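Local atomic coordinates of 3-hydroxyacyl-CoA dehydrogenase (Archaeoglobus fulgidus, PDB entry 1ZEJ), a protein that probably uses NAD(+) to oxidise a hydroxyl group of its substrate, perhaps L-gulonate or a 3-hydroxyacyl-CoA. Residues M13-I18 with E157-E162. Sequence-based numbering, arbitrary orientation.
Sequences MKVFVI and EGFLRE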
loop_
_atom_site.group_PDB
_atom_site.type_symbol
_atom_site.label_atom_id
_atom_site.label_comp_id
_atom_site.label_asym_id
_atom_site.label_seq_id
_atom_site.Cartn_x
_atom_site.Cartn_y
_atom_site.Cartn_z
HETATM N N MSE A 13 28.916 14.083 14.960
HETATM C CA MSE A 13 29.199 15.027 13.907
HETATM C C MSE A 13 28.478 16.358 14.135
HETATM O O MSE A 13 27.773 16.506 15.118
HETATM C CB MSE A 13 28.814 14.406 12.590
HETATM C CG MSE A 13 29.830 13.392 12.072
HETATM SE SE MSE A 13 29.082 12.574 10.508
HETATM C CE MSE A 13 27.819 13.724 9.901
ATOM N N LYS A 14 28.723 17.338 13.261
ATOM C CA LYS A 14 27.971 18.601 13.278
ATOM C C LYS A 14 27.326 18.787 11.897
ATOM O O LYS A 14 27.969 18.637 10.862
ATOM C CB LYS A 14 28.872 19.772 13.648
ATOM C CG LYS A 14 28.112 21.108 13.938
ATOM C CD LYS A 14 29.123 22.291 14.182
ATOM N N VAL A 15 26.026 19.003 11.904
ATOM C CA VAL A 15 25.231 18.992 10.706
ATOM C C VAL A 15 24.641 20.349 10.568
ATOM O O VAL A 15 24.068 20.881 11.509
ATOM C CB VAL A 15 24.114 17.923 10.765
ATOM C CG1 VAL A 15 23.266 18.000 9.561
ATOM C CG2 VAL A 15 24.771 16.505 10.941
ATOM N N PHE A 16 24.773 20.923 9.376
ATOM C CA PHE A 16 24.178 22.235 9.079
ATOM C C PHE A 16 22.868 22.013 8.400
ATOM O O PHE A 16 22.832 21.333 7.368
ATOM C CB PHE A 16 25.080 23.056 8.147
ATOM C CG PHE A 16 24.855 24.560 8.224
ATOM C CD1 PHE A 16 23.962 25.193 7.371
ATOM C CD2 PHE A 16 25.622 25.339 9.084
ATOM C CE1 PHE A 16 23.764 26.561 7.435
ATOM C CE2 PHE A 16 25.442 26.717 9.156
ATOM C CZ PHE A 16 24.485 27.327 8.352
ATOM N N VAL A 17 21.801 22.592 8.937
ATOM C CA VAL A 17 20.463 22.491 8.350
ATOM C C VAL A 17 19.963 23.861 7.916
ATOM O O VAL A 17 19.880 24.797 8.725
ATOM C CB VAL A 17 19.436 21.843 9.341
ATOM C CG1 VAL A 17 18.042 21.637 8.661
ATOM C CG2 VAL A 17 19.955 20.514 9.877
ATOM N N ILE A 18 19.679 23.988 6.631
ATOM C CA ILE A 18 19.233 25.241 6.041
ATOM C C ILE A 18 17.721 25.259 5.862
ATOM O O ILE A 18 17.170 24.486 5.052
ATOM C CB ILE A 18 19.902 25.485 4.650
ATOM C CG1 ILE A 18 21.409 25.357 4.768
ATOM C CG2 ILE A 18 19.496 26.860 4.076
ATOM C CD1 ILE A 18 22.122 25.207 3.472
ATOM N N GLU A 157 24.452 7.422 3.683
ATOM C CA GLU A 157 23.736 6.219 4.080
ATOM C C GLU A 157 24.131 5.755 5.475
ATOM O O GLU A 157 23.269 5.428 6.279
ATOM C CB GLU A 157 23.940 5.084 3.056
ATOM C CG GLU A 157 23.114 3.893 3.365
ATOM C CD GLU A 157 23.198 2.784 2.328
ATOM O OE1 GLU A 157 24.136 2.794 1.483
ATOM O OE2 GLU A 157 22.331 1.899 2.414
ATOM N N GLY A 158 25.437 5.719 5.750
ATOM C CA GLY A 158 25.960 5.325 7.058
ATOM C C GLY A 158 25.490 6.283 8.158
ATOM O O GLY A 158 25.004 5.850 9.190
ATOM N N PHE A 159 25.607 7.579 7.912
ATOM C CA PHE A 159 25.099 8.599 8.834
ATOM C C PHE A 159 23.631 8.347 9.172
ATOM O O PHE A 159 23.221 8.311 10.332
ATOM C CB PHE A 159 25.254 9.980 8.199
ATOM C CG PHE A 159 24.574 11.084 8.967
ATOM C CD1 PHE A 159 25.138 11.600 10.123
ATOM C CD2 PHE A 159 23.373 11.596 8.549
ATOM C CE1 PHE A 159 24.493 12.617 10.839
ATOM C CE2 PHE A 159 22.738 12.613 9.261
ATOM C CZ PHE A 159 23.300 13.116 10.383
ATOM N N LEU A 160 22.810 8.189 8.144
ATOM C CA LEU A 160 21.379 8.003 8.380
ATOM C C LEU A 160 21.082 6.679 9.089
ATOM O O LEU A 160 20.247 6.635 9.977
ATOM C CB LEU A 160 20.614 8.083 7.068
ATOM C CG LEU A 160 20.588 9.444 6.401
ATOM C CD1 LEU A 160 19.993 9.334 5.023
ATOM C CD2 LEU A 160 19.778 10.350 7.231
ATOM N N ARG A 161 21.776 5.619 8.710
ATOM C CA ARG A 161 21.556 4.306 9.338
ATOM C C ARG A 161 21.923 4.384 10.822
ATOM O O ARG A 161 21.189 3.902 11.699
ATOM C CB ARG A 161 22.367 3.204 8.638
ATOM C CG ARG A 161 21.775 2.761 7.301
ATOM C CD ARG A 161 22.203 1.396 6.860
ATOM N NE ARG A 161 21.636 1.028 5.550
ATOM C CZ ARG A 161 20.343 0.734 5.306
ATOM N NH1 ARG A 161 19.380 0.791 6.268
ATOM N NH2 ARG A 161 20.003 0.400 4.057
ATOM N N GLU A 162 23.036 5.032 11.118
ATOM C CA GLU A 162 23.501 5.103 12.504
ATOM C C GLU A 162 22.582 5.979 13.344
ATOM O O GLU A 162 22.536 5.861 14.548
ATOM C CB GLU A 162 24.951 5.594 12.581
ATOM C CG GLU A 162 25.933 4.558 12.091
#
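F159 reaches from helix 150-162 to M13, just ahead of strand 14-18, and V15 within it, and no hydrogen bond joins the two segments. On the flank of the helix turned from the strand, E157 OE2 accepts R161 NH2 in a salt bridge at 3.2 Å, OE2 lying 26° out of the guanidinium plane. Next comes F159, whose CG lies anti to the backbone N (chi1 171°), which sends the ring out to the strand. There the selenomethionine M13, bent at chi3 (21°), brings its CE to 3.4 Å from F159 CD1, and its SE sits 5.2 Å from the ring centroid, an oblique Met-aromatic contact. Obliquely to the ring as well, V15 CG2 meets F159 CZ at 3.7 Å. H35 stacks on the same ring, and I76 and M78 of strand 76-79 pack against it. With an alanine at F159, M13 CE and V15 CG2 would probably lose their apolar partner on the helix, and a gap would open between helix and sheet. L160 turns instead to V167 of strand 166-171. This is helix-on-sheet packing in a Rossmann-type NAD-binding domain, whose strand 14-18 leads into the predicted NAD(+)-binding glycine-rich segment G19-G24, which runs into helix 22-32.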